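Long-range contacts in TonB-dependent siderophore receptor (Pseudomonas aeruginosa 39016, PDB 5NEC), which probably imports iron-siderophore complexes across the outer membrane using energy relayed by TonB, and belongs to a receptor repertoire studied for siderophore-drug conjugates: residues V227-Y232 with S284-E289; S302-S307 with T338-V343; E370-D375 with L426-T431. All coordinates share one frame; numbering follows the deposited sequence.

How the interactions relate
The six segments lie on six consecutive antiparallel strands of the TonB-dependent receptor barrel, so the contacts follow one another around its wall. Centres of interactions 1 and 2 are 14 Å apart and those of 2 and 3 12 Å; 1 and 3 do not touch, with centres 25 Å and nearest atoms about 13 Å apart. Neighbours are sewn together by probable backbone hydrogen bonds: Ile286 N to Ser302 O, 2.8 Å, between 1 and 2, and Thr340 N to Asp371 O, 2.9 Å, between 2 and 3. On the outside, bound detergent touches interaction 2 and lies about 5 Å from the Ile286 side chain of interaction 1; inside, Arg303 reaches Thr285, and Glu370 weakly bonds Thr341.

Interaction 1. Residues V227-Y232 with S284-E289; sequences VTVSHY and STITVE
The His231 imidazole meets Ser284 at an edge of the ring and not over either face: Ser284 OG lies near the ring plane, 2.7 Å from His231 ND1, in a short hydrogen bond in which either atom may be the donor. At the other ring nitrogen, NE2 binds Asp282, so both ring nitrogens have partners, which limits rotation of the ring. The ring stands out from the strand because CG is anti to the backbone N (chi1 -165°). Both segments are wall strands of the TonB-dependent receptor beta-barrel, antiparallel with an axis separation of 4.7 Å. Two hydrogen-bonded pairs, Thr228 with Thr287 and Ser230 with Thr285, supply four nearly straight N-H...O bonds, among them Thr287 N to Thr228 O at 2.8 Å.

The alternation of side chains separates two environments. His231 and Ser284 share the outer surface with Val229, Ile286, Val227 and Val288. There Val229 and Ile286 lie side by side, pointing the same way, with Val229 CG2 4.2 Å from Ile286 CG1. The inner face carries small hydroxyl residues, and three of them bond to neighbouring strands: Thr228 OG1 to Thr218, Ser230 OG to Ser216, and Thr285 OG1 to Arg303. Across the contact the residues of this face meet through carbon, with Thr228 CB 4.4 Å from Thr287 CB.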
loop_
_atom_site.group_PDB
_atom_site.type_symbol
_atom_site.label_atom_id
_atom_site.label_comp_id
_atom_site.label_asym_id
_atom_site.label_seq_id
_atom_site.Cartn_x
_atom_site.Cartn_y
_atom_site.Cartn_z
ATOM N N VAL A 227 -2.674 -26.566 -11.282
ATOM C CA VAL A 227 -1.813 -26.501 -10.120
ATOM C C VAL A 227 -0.799 -25.397 -10.357
ATOM O O VAL A 227 -0.120 -25.402 -11.380
ATOM C CB VAL A 227 -1.092 -27.845 -9.867
ATOM C CG1 VAL A 227 -0.102 -27.743 -8.709
ATOM C CG2 VAL A 227 -2.115 -28.934 -9.576
ATOM N N THR A 228 -0.711 -24.459 -9.409
ATOM C CA THR A 228 0.275 -23.383 -9.450
ATOM C C THR A 228 1.118 -23.365 -8.173
ATOM O O THR A 228 0.596 -23.537 -7.074
ATOM C CB THR A 228 -0.378 -22.011 -9.687
ATOM O OG1 THR A 228 -1.141 -22.041 -10.902
ATOM C CG2 THR A 228 0.686 -20.943 -9.832
ATOM N N VAL A 229 2.421 -23.144 -8.350
ATOM C CA VAL A 229 3.402 -23.047 -7.279
ATOM C C VAL A 229 4.229 -21.766 -7.491
ATOM O O VAL A 229 4.881 -21.627 -8.519
ATOM C CB VAL A 229 4.350 -24.295 -7.262
ATOM C CG1 VAL A 229 5.458 -24.148 -6.217
ATOM C CG2 VAL A 229 3.570 -25.561 -6.972
ATOM N N SER A 230 4.217 -20.868 -6.511
ATOM C CA SER A 230 4.963 -19.610 -6.570
ATOM C C SER A 230 5.850 -19.449 -5.364
ATOM O O SER A 230 5.491 -19.840 -4.264
ATOM C CB SER A 230 4.007 -18.428 -6.625
ATOM O OG SER A 230 3.345 -18.441 -7.884
ATOM N N HIS A 231 7.015 -18.865 -5.570
ATOM C CA HIS A 231 7.797 -18.376 -4.477
ATOM C C HIS A 231 8.130 -16.913 -4.740
ATOM O O HIS A 231 8.331 -16.519 -5.892
ATOM C CB HIS A 231 9.058 -19.211 -4.246
ATOM C CG HIS A 231 9.696 -18.937 -2.919
ATOM N ND1 HIS A 231 9.346 -19.621 -1.773
ATOM C CD2 HIS A 231 10.579 -17.987 -2.534
ATOM C CE1 HIS A 231 10.020 -19.127 -0.748
ATOM N NE2 HIS A 231 10.771 -18.131 -1.184
ATOM N N TYR A 232 8.143 -16.118 -3.661
ATOM C CA TYR A 232 8.476 -14.700 -3.696
ATOM C C TYR A 232 9.561 -14.389 -2.643
ATOM O O TYR A 232 9.422 -14.705 -1.468
ATOM C CB TYR A 232 7.224 -13.851 -3.437
ATOM C CG TYR A 232 7.494 -12.363 -3.477
ATOM C CD1 TYR A 232 7.560 -11.688 -4.680
ATOM C CD2 TYR A 232 7.701 -11.629 -2.302
ATOM C CE1 TYR A 232 7.801 -10.326 -4.730
ATOM C CE2 TYR A 232 7.954 -10.265 -2.340
ATOM C CZ TYR A 232 7.994 -9.617 -3.557
ATOM O OH TYR A 232 8.243 -8.268 -3.639
ATOM N N SER A 284 5.784 -18.615 -0.054
ATOM C CA SER A 284 5.519 -19.751 -0.916
ATOM C C SER A 284 4.023 -19.882 -1.000
ATOM O O SER A 284 3.364 -19.834 0.027
ATOM C CB SER A 284 6.094 -21.024 -0.315
ATOM O OG SER A 284 7.501 -21.027 -0.414
ATOM N N THR A 285 3.488 -20.037 -2.212
ATOM C CA THR A 285 2.047 -20.186 -2.406
ATOM C C THR A 285 1.801 -21.381 -3.324
ATOM O O THR A 285 2.476 -21.524 -4.342
ATOM C CB THR A 285 1.417 -18.902 -3.006
ATOM O OG1 THR A 285 1.762 -17.781 -2.193
ATOM C CG2 THR A 285 -0.096 -18.992 -3.047
ATOM N N ILE A 286 0.842 -22.230 -2.954
ATOM C CA ILE A 286 0.452 -23.413 -3.738
ATOM C C ILE A 286 -1.047 -23.397 -3.921
ATOM O O ILE A 286 -1.788 -23.441 -2.941
ATOM C CB ILE A 286 0.879 -24.720 -3.024
ATOM C CG1 ILE A 286 2.409 -24.810 -3.039
ATOM C CG2 ILE A 286 0.320 -25.947 -3.709
ATOM C CD1 ILE A 286 2.993 -25.712 -2.007
ATOM N N THR A 287 -1.490 -23.349 -5.175
ATOM C CA THR A 287 -2.910 -23.225 -5.514
ATOM C C THR A 287 -3.335 -24.427 -6.368
ATOM O O THR A 287 -2.721 -24.686 -7.400
ATOM C CB THR A 287 -3.171 -21.897 -6.271
ATOM O OG1 THR A 287 -2.666 -20.802 -5.495
ATOM C CG2 THR A 287 -4.651 -21.668 -6.486
ATOM N N VAL A 288 -4.370 -25.155 -5.933
ATOM C CA VAL A 288 -4.963 -26.264 -6.699
ATOM C C VAL A 288 -6.419 -25.921 -7.051
ATOM O O VAL A 288 -7.215 -25.639 -6.160
ATOM C CB VAL A 288 -4.914 -27.591 -5.908
ATOM C CG1 VAL A 288 -5.535 -28.735 -6.721
ATOM C CG2 VAL A 288 -3.475 -27.931 -5.544
ATOM N N GLU A 289 -6.751 -25.923 -8.344
ATOM C CA GLU A 289 -8.119 -25.678 -8.832
ATOM C C GLU A 289 -8.630 -26.898 -9.581
ATOM O O GLU A 289 -7.886 -27.517 -10.339
ATOM C CB GLU A 289 -8.158 -24.517 -9.813
ATOM C CG GLU A 289 -8.360 -23.157 -9.204
ATOM C CD GLU A 289 -8.602 -22.108 -10.272
ATOM O OE1 GLU A 289 -7.803 -22.046 -11.240
ATOM O OE2 GLU A 289 -9.596 -21.353 -10.163
#

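Interaction 2. Residues S302-S307 with T338-V343; sequences SRYGNS and TTTTAV. With C8E ((hydroxyethyloxy)tri(ethyloxy)octane), chain C.
Three antiparallel hydrogen-bonded pairs, Arg303-Val343, Gly305-Thr341 and Ser307-Thr339, join the strands through six backbone bonds, with N-to-C directions 176° apart and axes 4.7 Å from each other. Between these pairs, Tyr304 leans across to the partner strand, its CG anti to the backbone N (chi1 -176°). One face of the phenol lies over the carbonyl oxygen of Thr341, which is 3.8 Å from Tyr304 CD1. At the far end Tyr304 OH closes to 3.2 Å on the methyl CG2 of Thr340; the OG1 of that threonine is more distant at 3.9 Å, so the ring and the threonine pack through the methyl.

Tyr304, Ala342 and Thr340 belong to the outer, probably membrane-facing side of this hairpin of the TonB-dependent receptor barrel, and a detergent alkyl chain lies against it. C8, at the head-group end of the octyl chain, is 3.8 Å from Tyr304 CB, C7 is 4.0 Å from Ser302 CB, and C4 is 3.9 Å from Ala342 CB.

The opposite face looks into the barrel, where Arg303 turns away from 338-343 and reaches the plug, NH1 bonding Val108 O. Val343, beside it, also touches plug residue Val111. Gly305 contributes no side chain opposite Thr341, and farther along Ser307 OG comes to 3.8 Å from Thr339 CB.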
loop_
_atom_site.group_PDB
_atom_site.type_symbol
_atom_site.label_atom_id
_atom_site.label_comp_id
_atom_site.label_asym_id
_atom_site.label_seq_id
_atom_site.Cartn_x
_atom_site.Cartn_y
_atom_site.Cartn_z
ATOM N N SER A 302 -2.644 -22.717 -0.346
ATOM C CA SER A 302 -1.803 -22.803 0.829
ATOM C C SER A 302 -0.717 -21.771 0.690
ATOM O O SER A 302 -0.064 -21.709 -0.346
ATOM C CB SER A 302 -1.188 -24.191 0.939
ATOM O OG SER A 302 -2.226 -25.140 0.989
ATOM N N ARG A 303 -0.539 -20.953 1.725
ATOM C CA ARG A 303 0.550 -20.000 1.766
ATOM C C ARG A 303 1.364 -20.195 3.057
ATOM O O ARG A 303 0.802 -20.258 4.154
ATOM C CB ARG A 303 0.012 -18.568 1.633
ATOM C CG ARG A 303 1.111 -17.515 1.700
ATOM C CD ARG A 303 0.609 -16.160 1.252
ATOM N NE ARG A 303 0.420 -16.126 -0.188
ATOM C CZ ARG A 303 -0.316 -15.226 -0.841
ATOM N NH1 ARG A 303 -0.947 -14.244 -0.200
ATOM N NH2 ARG A 303 -0.415 -15.294 -2.167
ATOM N N TYR A 304 2.679 -20.335 2.905
ATOM C CA TYR A 304 3.617 -20.193 4.002
ATOM C C TYR A 304 4.457 -18.925 3.753
ATOM O O TYR A 304 5.023 -18.743 2.674
ATOM C CB TYR A 304 4.522 -21.414 4.145
ATOM C CG TYR A 304 5.430 -21.285 5.356
ATOM C CD1 TYR A 304 5.018 -21.755 6.616
ATOM C CD2 TYR A 304 6.662 -20.633 5.272
ATOM C CE1 TYR A 304 5.816 -21.599 7.744
ATOM C CE2 TYR A 304 7.460 -20.474 6.393
ATOM C CZ TYR A 304 7.044 -20.959 7.622
ATOM O OH TYR A 304 7.850 -20.788 8.717
ATOM N N GLY A 305 4.555 -18.077 4.775
ATOM C CA GLY A 305 5.302 -16.821 4.702
ATOM C C GLY A 305 6.226 -16.646 5.885
ATOM O O GLY A 305 5.958 -17.135 6.959
ATOM N N ASN A 306 7.307 -15.907 5.680
ATOM C CA ASN A 306 8.371 -15.749 6.655
ATOM C C ASN A 306 9.024 -14.378 6.424
ATOM O O ASN A 306 9.549 -14.132 5.336
ATOM C CB ASN A 306 9.366 -16.885 6.428
ATOM C CG ASN A 306 10.630 -16.745 7.239
ATOM O OD1 ASN A 306 10.630 -16.139 8.310
ATOM N ND2 ASN A 306 11.729 -17.227 6.692
ATOM N N SER A 307 8.975 -13.478 7.414
ATOM C CA SER A 307 9.569 -12.136 7.253
ATOM C C SER A 307 10.392 -11.709 8.457
ATOM O O SER A 307 9.991 -11.924 9.581
ATOM C CB SER A 307 8.508 -11.081 6.933
ATOM O OG SER A 307 7.751 -10.805 8.073
ATOM N N THR A 338 10.430 -10.942 13.804
ATOM C CA THR A 338 10.299 -12.114 12.924
ATOM C C THR A 338 8.867 -12.565 12.921
ATOM O O THR A 338 8.258 -12.653 13.974
ATOM C CB THR A 338 11.187 -13.309 13.341
ATOM O OG1 THR A 338 12.551 -12.910 13.295
ATOM C CG2 THR A 338 11.025 -14.503 12.378
ATOM N N THR A 339 8.334 -12.861 11.745
ATOM C CA THR A 339 6.957 -13.311 11.628
ATOM C C THR A 339 6.873 -14.505 10.686
ATOM O O THR A 339 7.520 -14.538 9.648
ATOM C CB THR A 339 6.019 -12.178 11.141
ATOM O OG1 THR A 339 6.091 -11.081 12.054
ATOM C CG2 THR A 339 4.590 -12.619 11.113
ATOM N N THR A 340 6.053 -15.470 11.074
ATOM C CA THR A 340 5.802 -16.689 10.340
ATOM C C THR A 340 4.298 -16.712 10.141
ATOM O O THR A 340 3.563 -16.391 11.066
ATOM C CB THR A 340 6.291 -17.869 11.196
ATOM O OG1 THR A 340 7.722 -17.833 11.252
ATOM C CG2 THR A 340 5.851 -19.213 10.654
ATOM N N THR A 341 3.834 -17.022 8.932
ATOM C CA THR A 341 2.397 -17.098 8.646
ATOM C C THR A 341 2.121 -18.349 7.836
ATOM O O THR A 341 2.849 -18.649 6.891
ATOM C CB THR A 341 1.895 -15.857 7.872
ATOM O OG1 THR A 341 2.255 -14.671 8.588
ATOM C CG2 THR A 341 0.370 -15.867 7.712
ATOM N N ALA A 342 1.072 -19.066 8.208
ATOM C CA ALA A 342 0.648 -20.253 7.488
ATOM C C ALA A 342 -0.861 -20.134 7.253
ATOM O O ALA A 342 -1.611 -19.963 8.221
ATOM C CB ALA A 342 0.986 -21.489 8.295
ATOM N N VAL A 343 -1.304 -20.190 5.990
ATOM C CA VAL A 343 -2.736 -20.047 5.661
ATOM C C VAL A 343 -3.211 -21.173 4.738
ATOM O O VAL A 343 -2.501 -21.565 3.810
ATOM C CB VAL A 343 -3.041 -18.679 4.985
ATOM C CG1 VAL A 343 -4.544 -18.438 4.862
ATOM C CG2 VAL A 343 -2.410 -17.560 5.783
HETATM C C1 C8E C . -2.666 -23.982 9.923
HETATM C C2 C8E C . -2.584 -23.749 8.426
HETATM C C3 C8E C . -1.445 -24.537 7.765
HETATM C C4 C8E C . -1.186 -24.092 6.314
HETATM C C5 C8E C . -0.248 -25.027 5.531
HETATM C C6 C8E C . 0.790 -24.279 4.675
HETATM C C7 C8E C . 1.512 -25.214 3.699
HETATM C C8 C8E C . 2.703 -24.580 2.999
#

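Interaction 3. Residues E370-D375 with L426-T431; sequences EDSKRD and LNTVGT
Lys373 lays the start of its aliphatic chain against the amide oxygen of Asn427, with Lys373 CG 3.4 Å from Asn427 OD1. Its CB is nearly as close, and the two side chains pass obliquely, so OD1 rests beside methylene groups and not at the ammonium. Next to them on the outer face, Asp371 and Val429 lie side by side and point the same way. Here Asp371 OD1 is 3.8 Å from Val429 CG2, while its charge is met by a salt bridge to Arg369.

On the inner face a water bridges Ser372 OG, Thr428 OG1 and Leu426 O. It lies 2.9 Å from Ser372 OG and 2.7 Å from Thr428 OG1, and it donates a hydrogen bond to Leu426 O at 2.9 Å. The two hydroxyl oxygens are 3.9 Å apart from Ser372 OG to Thr428 OG1, too far for a direct bond, so the water links them. Ser372 OG sits between the backbone N and the carbonyl carbon (chi1 73°), which brings it to 3.6 Å from Thr428 CB. Leu426 O is gripped twice, by the water and by Arg374 N, whose bond is almost straight at 178°. The Arg374 chain bends at chi3 (54°), which places NE; its NH2 lies 3.8 Å from Leu426 CD2, which is oblique to the guanidinium. Leu426 also packs on Ala462 of the next strand.

Six backbone hydrogen bonds hold the pairs Glu370-Gly430, Ser372-Thr428 and Arg374-Leu426. Just beyond, Asp375 binds Arg421, Tyr423 and Ala424, fixing the end of the long connection between the segments to its start. Long connections of this kind, probably extracellular, between tightly paired antiparallel strands are characteristic of the TonB-dependent receptor beta-barrel.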
loop_
_atom_site.group_PDB
_atom_site.type_symbol
_atom_site.label_atom_id
_atom_site.label_comp_id
_atom_site.label_asym_id
_atom_site.label_seq_id
_atom_site.Cartn_x
_atom_site.Cartn_y
_atom_site.Cartn_z
ATOM N N GLU A 370 -0.436 -17.281 12.780
ATOM C CA GLU A 370 0.672 -16.322 12.766
ATOM C C GLU A 370 1.503 -16.432 14.045
ATOM O O GLU A 370 0.955 -16.406 15.133
ATOM C CB GLU A 370 0.193 -14.877 12.572
ATOM C CG GLU A 370 1.303 -13.842 12.856
ATOM C CD GLU A 370 1.249 -12.566 12.024
ATOM O OE1 GLU A 370 1.295 -11.454 12.618
ATOM O OE2 GLU A 370 1.208 -12.668 10.774
ATOM N N ASP A 371 2.823 -16.561 13.879
ATOM C CA ASP A 371 3.837 -16.499 14.942
ATOM C C ASP A 371 4.535 -15.168 14.797
ATOM O O ASP A 371 5.053 -14.891 13.725
ATOM C CB ASP A 371 4.941 -17.542 14.716
ATOM C CG ASP A 371 4.766 -18.781 15.535
ATOM O OD1 ASP A 371 3.625 -19.323 15.535
ATOM O OD2 ASP A 371 5.784 -19.231 16.151
ATOM N N SER A 372 4.603 -14.357 15.838
ATOM C CA SER A 372 5.457 -13.176 15.763
ATOM C C SER A 372 6.355 -13.078 16.983
ATOM O O SER A 372 5.975 -13.464 18.081
ATOM C CB SER A 372 4.648 -11.901 15.535
ATOM O OG SER A 372 3.959 -11.530 16.684
ATOM N N LYS A 373 7.561 -12.584 16.755
ATOM C CA LYS A 373 8.535 -12.350 17.801
ATOM C C LYS A 373 8.975 -10.909 17.678
ATOM O O LYS A 373 9.590 -10.566 16.685
ATOM C CB LYS A 373 9.726 -13.283 17.619
ATOM C CG LYS A 373 9.321 -14.739 17.632
ATOM C CD LYS A 373 10.537 -15.672 17.674
ATOM C CE LYS A 373 10.200 -17.041 18.290
ATOM N NZ LYS A 373 10.132 -18.135 17.272
ATOM N N ARG A 374 8.647 -10.079 18.672
ATOM C CA ARG A 374 9.080 -8.670 18.692
ATOM C C ARG A 374 10.179 -8.449 19.738
ATOM O O ARG A 374 9.970 -8.681 20.913
ATOM C CB ARG A 374 7.891 -7.715 18.915
ATOM C CG ARG A 374 8.274 -6.233 18.676
ATOM C CD ARG A 374 7.176 -5.182 18.855
ATOM N NE ARG A 374 6.494 -5.246 20.161
ATOM C CZ ARG A 374 6.910 -4.698 21.310
ATOM N NH1 ARG A 374 8.053 -4.014 21.389
ATOM N NH2 ARG A 374 6.167 -4.852 22.414
ATOM N N ASP A 375 11.355 -8.016 19.302
ATOM C CA ASP A 375 12.464 -7.673 20.203
ATOM C C ASP A 375 12.953 -6.253 19.846
ATOM O O ASP A 375 12.242 -5.515 19.203
ATOM C CB ASP A 375 13.576 -8.733 20.088
ATOM C CG ASP A 375 14.515 -8.764 21.329
ATOM O OD1 ASP A 375 14.015 -8.826 22.469
ATOM O OD2 ASP A 375 15.763 -8.719 21.163
ATOM N N LEU A 426 8.610 -10.120 22.927
ATOM C CA LEU A 426 7.194 -10.447 23.056
ATOM C C LEU A 426 6.898 -11.436 21.937
ATOM O O LEU A 426 7.069 -11.099 20.757
ATOM C CB LEU A 426 6.311 -9.201 22.924
ATOM C CG LEU A 426 4.792 -9.387 22.821
ATOM C CD1 LEU A 426 4.230 -10.018 24.087
ATOM C CD2 LEU A 426 4.153 -8.020 22.576
ATOM N N ASN A 427 6.488 -12.650 22.310
ATOM C CA ASN A 427 6.215 -13.725 21.368
ATOM C C ASN A 427 4.730 -14.010 21.341
ATOM O O ASN A 427 4.154 -14.331 22.365
ATOM C CB ASN A 427 6.924 -15.005 21.789
ATOM C CG ASN A 427 8.429 -14.911 21.675
ATOM O OD1 ASN A 427 8.984 -14.078 20.951
ATOM N ND2 ASN A 427 9.107 -15.771 22.412
ATOM N N THR A 428 4.123 -13.932 20.170
ATOM C CA THR A 428 2.692 -14.085 20.026
ATOM C C THR A 428 2.353 -15.189 19.021
ATOM O O THR A 428 2.928 -15.233 17.935
ATOM C CB THR A 428 2.069 -12.763 19.540
ATOM O OG1 THR A 428 2.565 -11.671 20.337
ATOM C CG2 THR A 428 0.533 -12.826 19.612
ATOM N N VAL A 429 1.422 -16.069 19.390
ATOM C CA VAL A 429 0.918 -17.110 18.497
ATOM C C VAL A 429 -0.582 -16.878 18.291
ATOM O O VAL A 429 -1.348 -16.945 19.253
ATOM C CB VAL A 429 1.180 -18.518 19.073
ATOM C CG1 VAL A 429 0.546 -19.595 18.196
ATOM C CG2 VAL A 429 2.686 -18.749 19.218
ATOM N N GLY A 430 -0.983 -16.612 17.043
ATOM C CA GLY A 430 -2.400 -16.356 16.668
ATOM C C GLY A 430 -2.990 -17.422 15.750
ATOM O O GLY A 430 -2.309 -17.908 14.868
ATOM N N THR A 431 -4.249 -17.785 15.983
ATOM C CA THR A 431 -5.003 -18.743 15.159
ATOM C C THR A 431 -6.248 -18.031 14.662
ATOM O O THR A 431 -6.863 -17.279 15.423
ATOM C CB THR A 431 -5.434 -19.972 15.989
ATOM O OG1 THR A 431 -4.300 -20.795 16.218
ATOM C CG2 THR A 431 -6.500 -20.824 15.295
HETATM O O HOH W 1 4.679 -10.394 19.254
#